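Local atomic coordinates of putative GH105 family protein (Salmonella enterica subsp. enterica serovar Paratyphi A, PDB entry 3QWT), a protein that is of unknown function but probably acts as a glycoside hydrolase of family GH105, whose characterised members hydrolyse unsaturated uronyl oligosaccharides within an alpha/alpha toroid. Residues F300-L305 with L373-R378; Y120-T125 with A129-L134. One frame throughout, in Å; residues are numbered along the deposited sequence.

Contact 1. Residues F300-L305 with L373-R378; sequences FAYGIL and LTEYLR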
loop_
_atom_site.group_PDB
_atom_site.type_symbol
_atom_site.label_atom_id
_atom_site.label_comp_id
_atom_site.label_asym_id
_atom_site.label_seq_id
_atom_site.Cartn_x
_atom_site.Cartn_y
_atom_site.Cartn_z
ATOM N N PHE A 300 2.765 5.487 -42.001
ATOM C CA PHE A 300 3.413 4.193 -41.957
ATOM C C PHE A 300 4.861 4.347 -41.523
ATOM O O PHE A 300 5.323 3.664 -40.617
ATOM C CB PHE A 300 3.338 3.548 -43.328
ATOM C CG PHE A 300 1.975 3.041 -43.681
ATOM C CD1 PHE A 300 1.104 2.613 -42.690
ATOM C CD2 PHE A 300 1.565 2.978 -45.006
ATOM C CE1 PHE A 300 -0.153 2.127 -43.017
ATOM C CE2 PHE A 300 0.309 2.493 -45.338
ATOM C CZ PHE A 300 -0.551 2.072 -44.344
ATOM N N ALA A 301 5.567 5.269 -42.161
ATOM C CA ALA A 301 6.953 5.521 -41.813
ATOM C C ALA A 301 7.047 5.809 -40.326
ATOM O O ALA A 301 7.846 5.204 -39.616
ATOM C CB ALA A 301 7.500 6.691 -42.616
ATOM N N TYR A 302 6.213 6.729 -39.851
ATOM C CA TYR A 302 6.241 7.094 -38.445
ATOM C C TYR A 302 6.110 5.877 -37.534
ATOM O O TYR A 302 6.977 5.617 -36.697
ATOM C CB TYR A 302 5.145 8.097 -38.120
ATOM C CG TYR A 302 5.020 8.352 -36.631
ATOM C CD1 TYR A 302 5.910 9.190 -35.974
ATOM C CD2 TYR A 302 4.022 7.741 -35.883
ATOM C CE1 TYR A 302 5.804 9.416 -34.614
ATOM C CE2 TYR A 302 3.907 7.960 -34.528
ATOM C CZ TYR A 302 4.798 8.800 -33.893
ATOM O OH TYR A 302 4.684 9.027 -32.535
ATOM N N GLY A 303 5.026 5.132 -37.710
ATOM C CA GLY A 303 4.719 4.013 -36.833
ATOM C C GLY A 303 5.786 2.946 -36.854
ATOM O O GLY A 303 6.210 2.445 -35.806
ATOM N N ILE A 304 6.220 2.586 -38.056
ATOM C CA ILE A 304 7.242 1.567 -38.201
ATOM C C ILE A 304 8.528 2.014 -37.520
ATOM O O ILE A 304 9.166 1.241 -36.815
ATOM C CB ILE A 304 7.478 1.222 -39.669
ATOM C CG1 ILE A 304 6.198 0.634 -40.263
ATOM C CG2 ILE A 304 8.639 0.238 -39.808
ATOM C CD1 ILE A 304 6.269 0.338 -41.765
ATOM N N LEU A 305 8.892 3.272 -37.702
ATOM C CA LEU A 305 10.054 3.813 -37.015
ATOM C C LEU A 305 9.895 3.706 -35.509
ATOM O O LEU A 305 10.793 3.244 -34.816
ATOM C CB LEU A 305 10.257 5.277 -37.387
ATOM C CG LEU A 305 10.973 5.556 -38.698
ATOM C CD1 LEU A 305 10.937 7.050 -39.031
ATOM C CD2 LEU A 305 12.396 5.036 -38.599
ATOM N N LEU A 373 9.006 12.495 -40.072
ATOM C CA LEU A 373 10.321 13.106 -40.179
ATOM C C LEU A 373 10.869 13.424 -38.786
ATOM O O LEU A 373 12.084 13.364 -38.559
ATOM C CB LEU A 373 10.318 14.339 -41.102
ATOM C CG LEU A 373 10.105 14.079 -42.596
ATOM C CD1 LEU A 373 10.009 15.394 -43.372
ATOM C CD2 LEU A 373 11.211 13.213 -43.161
ATOM N N THR A 374 9.981 13.719 -37.841
ATOM C CA THR A 374 10.417 13.990 -36.466
ATOM C C THR A 374 10.900 12.739 -35.759
ATOM O O THR A 374 11.899 12.756 -35.040
ATOM C CB THR A 374 9.320 14.641 -35.634
ATOM O OG1 THR A 374 8.973 15.904 -36.213
ATOM C CG2 THR A 374 9.808 14.861 -34.214
ATOM N N GLU A 375 10.184 11.642 -35.958
ATOM C CA GLU A 375 10.626 10.374 -35.421
ATOM C C GLU A 375 11.978 10.004 -36.055
ATOM O O GLU A 375 12.864 9.457 -35.391
ATOM C CB GLU A 375 9.551 9.299 -35.638
ATOM C CG GLU A 375 9.958 7.886 -35.225
ATOM C CD GLU A 375 10.202 7.708 -33.722
ATOM O OE1 GLU A 375 9.503 8.334 -32.918
ATOM O OE2 GLU A 375 11.086 6.911 -33.340
ATOM N N TYR A 376 12.155 10.334 -37.331
ATOM C CA TYR A 376 13.405 10.010 -38.013
ATOM C C TYR A 376 14.578 10.825 -37.456
ATOM O O TYR A 376 15.722 10.349 -37.431
ATOM C CB TYR A 376 13.266 10.228 -39.516
ATOM C CG TYR A 376 14.399 9.628 -40.333
ATOM C CD1 TYR A 376 15.335 10.446 -40.967
ATOM C CD2 TYR A 376 14.525 8.249 -40.477
ATOM C CE1 TYR A 376 16.356 9.917 -41.710
ATOM C CE2 TYR A 376 15.559 7.703 -41.232
ATOM C CZ TYR A 376 16.471 8.547 -41.844
ATOM O OH TYR A 376 17.507 8.033 -42.597
ATOM N N LEU A 377 14.282 12.043 -36.999
ATOM C CA LEU A 377 15.273 12.892 -36.344
ATOM C C LEU A 377 15.870 12.246 -35.101
ATOM O O LEU A 377 16.996 12.559 -34.721
ATOM C CB LEU A 377 14.679 14.254 -35.971
ATOM C CG LEU A 377 14.859 15.355 -37.030
ATOM C CD1 LEU A 377 14.194 16.639 -36.580
ATOM C CD2 LEU A 377 16.334 15.606 -37.349
ATOM N N ARG A 378 15.126 11.355 -34.457
ATOM C CA ARG A 378 15.661 10.679 -33.272
ATOM C C ARG A 378 16.913 9.885 -33.617
ATOM O O ARG A 378 17.791 9.718 -32.779
ATOM C CB ARG A 378 14.617 9.789 -32.597
ATOM C CG ARG A 378 13.525 10.567 -31.869
ATOM C CD ARG A 378 12.610 9.617 -31.114
ATOM N NE ARG A 378 13.243 9.092 -29.905
ATOM C CZ ARG A 378 13.289 9.749 -28.747
ATOM N NH1 ARG A 378 13.878 9.208 -27.683
ATOM N NH2 ARG A 378 12.743 10.957 -28.653
#
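Helices 294-309 and 363-377 run in nearly the same direction where residues 300-305 meet 373-378, their local axes 8.8 Å apart at closest approach and inclined by 31°, with Tyr-302 and Glu-375 bringing their CA atoms to 6.3 Å. Both belong to the alpha/alpha toroid of this chain, and the contact is a buried one between two of its helices. Glu-375 is the central residue on its side, meeting the other helix through its aliphatic part. Its CB lies 3.7 Å from CD1 of Tyr-302, obliquely to the ring, and the two side chains cross at about a right angle. One bond further out, Glu-375 CG comes within 3.4 Å of Leu-305 CB. The bend at chi2 (65°) swings the carboxylate beside the C-terminal end of 300-305, with Glu-375 OE2 4.0 Å from Leu-305 O, and there OE2 forms a salt bridge with Arg-309, one turn further on in the same helix as Leu-305. The acid therefore spans the interface with its methylenes while its charge is probably balanced from the opposing helix. In Tyr-302, CG anti to the backbone N (chi1 172°) carries the ring across the Glu-375 CB methylene and takes OH on to a hydrogen bond with Asp-243; His-78 meets the ring edge-to-face. Tyr-376 uses its hydroxyl on Glu-322, beyond the interface, and presents its CB and the CD2 edge of its ring to the contact. Leu-305 completes the seam: its CD1 sits at the edge of the Tyr-376 ring, near the ring plane, 4.0 Å from Tyr-376 CB.

Contact 2. Residues Y120-T125 with A129-L134; sequences YRYEET and AYLPWL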
loop_
_atom_site.group_PDB
_atom_site.type_symbol
_atom_site.label_atom_id
_atom_site.label_comp_id
_atom_site.label_asym_id
_atom_site.label_seq_id
_atom_site.Cartn_x
_atom_site.Cartn_y
_atom_site.Cartn_z
ATOM N N TYR A 120 -2.008 17.964 -24.392
ATOM C CA TYR A 120 -0.582 18.103 -24.154
ATOM C C TYR A 120 -0.219 19.534 -23.759
ATOM O O TYR A 120 0.654 19.756 -22.931
ATOM C CB TYR A 120 0.217 17.704 -25.386
ATOM C CG TYR A 120 0.506 16.228 -25.497
ATOM C CD1 TYR A 120 -0.222 15.415 -26.376
ATOM C CD2 TYR A 120 1.503 15.639 -24.723
ATOM C CE1 TYR A 120 0.051 14.057 -26.489
ATOM C CE2 TYR A 120 1.777 14.282 -24.827
ATOM C CZ TYR A 120 1.048 13.496 -25.715
ATOM O OH TYR A 120 1.314 12.151 -25.824
ATOM N N ARG A 121 -0.883 20.508 -24.360
ATOM C CA ARG A 121 -0.571 21.890 -24.034
ATOM C C ARG A 121 -1.042 22.209 -22.616
ATOM O O ARG A 121 -0.362 22.909 -21.873
ATOM C CB ARG A 121 -1.137 22.872 -25.074
ATOM C CG ARG A 121 -0.459 22.785 -26.459
ATOM C CD ARG A 121 1.017 23.193 -26.412
ATOM N NE ARG A 121 1.206 24.608 -26.083
ATOM C CZ ARG A 121 2.092 25.070 -25.204
ATOM N NH1 ARG A 121 2.880 24.229 -24.554
ATOM N NH2 ARG A 121 2.181 26.379 -24.964
ATOM N N TYR A 122 -2.195 21.682 -22.234
ATOM C CA TYR A 122 -2.667 21.878 -20.868
ATOM C C TYR A 122 -1.711 21.221 -19.882
ATOM O O TYR A 122 -1.429 21.771 -18.821
ATOM C CB TYR A 122 -4.075 21.319 -20.676
ATOM C CG TYR A 122 -4.548 21.419 -19.252
ATOM C CD1 TYR A 122 -4.801 22.661 -18.671
ATOM C CD2 TYR A 122 -4.732 20.283 -18.484
ATOM C CE1 TYR A 122 -5.218 22.762 -17.372
ATOM C CE2 TYR A 122 -5.154 20.371 -17.174
ATOM C CZ TYR A 122 -5.402 21.615 -16.622
ATOM O OH TYR A 122 -5.831 21.719 -15.314
ATOM N N GLU A 123 -1.211 20.043 -20.241
ATOM C CA GLU A 123 -0.259 19.330 -19.397
ATOM C C GLU A 123 0.974 20.201 -19.071
ATOM O O GLU A 123 1.389 20.270 -17.914
ATOM C CB GLU A 123 0.176 18.036 -20.074
ATOM C CG GLU A 123 1.159 17.212 -19.266
ATOM C CD GLU A 123 1.401 15.836 -19.868
ATOM O OE1 GLU A 123 1.489 14.852 -19.106
ATOM O OE2 GLU A 123 1.503 15.736 -21.108
ATOM N N GLU A 124 1.537 20.876 -20.082
ATOM C CA GLU A 124 2.703 21.742 -19.879
ATOM C C GLU A 124 2.397 23.050 -19.155
ATOM O O GLU A 124 3.167 23.467 -18.305
ATOM C CB GLU A 124 3.391 22.094 -21.198
ATOM C CG GLU A 124 3.545 20.957 -22.183
ATOM C CD GLU A 124 4.068 21.444 -23.527
ATOM O OE1 GLU A 124 3.340 21.291 -24.538
ATOM O OE2 GLU A 124 5.200 21.995 -23.552
ATOM N N THR A 125 1.286 23.696 -19.499
ATOM C CA THR A 125 1.009 25.054 -19.019
ATOM C C THR A 125 -0.016 25.132 -17.888
ATOM O O THR A 125 -0.029 26.102 -17.138
ATOM C CB THR A 125 0.505 25.979 -20.156
ATOM O OG1 THR A 125 -0.843 25.626 -20.488
ATOM C CG2 THR A 125 1.395 25.870 -21.397
ATOM N N ALA A 129 -8.067 27.946 -18.521
ATOM C CA ALA A 129 -9.062 28.239 -19.545
ATOM C C ALA A 129 -9.253 27.031 -20.451
ATOM O O ALA A 129 -10.315 26.865 -21.064
ATOM C CB ALA A 129 -8.653 29.484 -20.359
ATOM N N TYR A 130 -8.231 26.177 -20.523
ATOM C CA TYR A 130 -8.330 24.953 -21.326
ATOM C C TYR A 130 -9.165 23.843 -20.688
ATOM O O TYR A 130 -9.723 23.008 -21.408
ATOM C CB TYR A 130 -6.950 24.382 -21.660
ATOM C CG TYR A 130 -6.098 25.234 -22.581
ATOM C CD1 TYR A 130 -6.657 26.180 -23.440
ATOM C CD2 TYR A 130 -4.727 25.077 -22.590
ATOM C CE1 TYR A 130 -5.845 26.950 -24.285
ATOM C CE2 TYR A 130 -3.920 25.817 -23.407
ATOM C CZ TYR A 130 -4.465 26.753 -24.247
ATOM O OH TYR A 130 -3.585 27.455 -25.030
ATOM N N LEU A 131 -9.248 23.808 -19.358
ATOM C CA LEU A 131 -9.805 22.613 -18.695
ATOM C C LEU A 131 -11.281 22.284 -19.024
ATOM O O LEU A 131 -11.617 21.115 -19.238
ATOM C CB LEU A 131 -9.579 22.651 -17.184
ATOM C CG LEU A 131 -10.126 21.460 -16.392
ATOM C CD1 LEU A 131 -9.475 20.145 -16.849
ATOM C CD2 LEU A 131 -9.926 21.686 -14.879
ATOM N N PRO A 132 -12.162 23.310 -19.077
ATOM C CA PRO A 132 -13.554 23.030 -19.475
ATOM C C PRO A 132 -13.660 22.511 -20.913
ATOM O O PRO A 132 -14.542 21.703 -21.177
ATOM C CB PRO A 132 -14.262 24.388 -19.351
ATOM C CG PRO A 132 -13.287 25.293 -18.614
ATOM C CD PRO A 132 -11.912 24.747 -18.867
ATOM N N TRP A 133 -12.798 22.973 -21.818
ATOM C CA TRP A 133 -12.763 22.395 -23.162
ATOM C C TRP A 133 -12.555 20.892 -23.096
ATOM O O TRP A 133 -13.345 20.123 -23.644
ATOM C CB TRP A 133 -11.666 23.030 -24.027
ATOM C CG TRP A 133 -12.014 24.408 -24.415
ATOM C CD1 TRP A 133 -11.615 25.561 -23.803
ATOM C CD2 TRP A 133 -12.881 24.796 -25.478
ATOM N NE1 TRP A 133 -12.171 26.638 -24.430
ATOM C CE2 TRP A 133 -12.958 26.200 -25.459
ATOM C CE3 TRP A 133 -13.593 24.091 -26.447
ATOM C CZ2 TRP A 133 -13.712 26.924 -26.380
ATOM C CZ3 TRP A 133 -14.355 24.813 -27.365
ATOM C CH2 TRP A 133 -14.406 26.209 -27.324
ATOM N N LEU A 134 -11.489 20.496 -22.405
ATOM C CA LEU A 134 -11.090 19.094 -22.305
ATOM C C LEU A 134 -12.132 18.252 -21.585
ATOM O O LEU A 134 -12.491 17.173 -22.064
ATOM C CB LEU A 134 -9.742 18.966 -21.598
ATOM C CG LEU A 134 -8.567 19.680 -22.255
ATOM C CD1 LEU A 134 -7.404 19.704 -21.289
ATOM C CD2 LEU A 134 -8.163 19.008 -23.556
#
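Tyr-122 contributes the largest share of this contact, its side chain lying among Tyr-130, Leu-131 and Leu-134 where helix 114-125 turns through a short connection into helix 131-143, a helical hairpin of the alpha/alpha toroid. No hydrogen bond joins the two segments; the contact is made by apolar surfaces. Leu-134 approaches the root of the tyrosine, its CD1 3.8 Å from Tyr-122 CB and almost as near the adjoining ring carbons. Further out, Tyr-130 CB stands 4.1 Å from Tyr-122 CD1, and Leu-131 extends a methyl, CD2, to 4.1 Å from the hydroxyl oxygen of Tyr-122. The rings of Tyr-122 and Tyr-130 do not stack: the two side chains run antiparallel, alongside one another. With CG anti to the backbone N (chi1 176°), the Tyr-122 ring projects across to the second helix, while Tyr-130 reaches back toward the first and brings its ring edge to Tyr-122 CA. Arg-121 CB and Thr-125 OG1 lie obliquely to that ring.

A second shell holds these groups in place. Leu-184 of helix 170-184 packs on Tyr-122, Ile-181 of the same helix on Leu-134, and Leu-118 on both Tyr-130 and Leu-134. Arg-121 turns its guanidinium away from helix 131-143: NE is bound to Asp-93, and NH1 makes a salt bridge to Glu-124 OE1 (3.0 Å), in the guanidinium plane but from above the carboxylate plane. At the helix end, Arg-121 O takes two donors, Thr-125 N and, from above the carbonyl plane, Thr-125 OG1 at 3.1 Å; the same OG1 also accepts from Asn-127 N in the connection.

How the contacts relate
Contact 2 precedes contact 1 along the chain, and both lie within the glycosyl hydrolase family 88 region. Their centres are 27 Å apart, and the nearest atoms of the two, about 8 Å apart, do not touch. Contact 1 joins helices distant in sequence and contact 2 consecutive ones; the centre of contact 1 lies about 12 Å, that of contact 2 about 21 Å, from the centre of the chain. Helix 67-83 bridges them, with His-78 and Tyr-79 meeting residues of contact 1 and Tyr-80 those of contact 2. A bound glycerol lies about 4 Å from the side chain of Tyr-302, and a bound glycerol lies about 6 Å from that of Leu-131, probably from crystallisation.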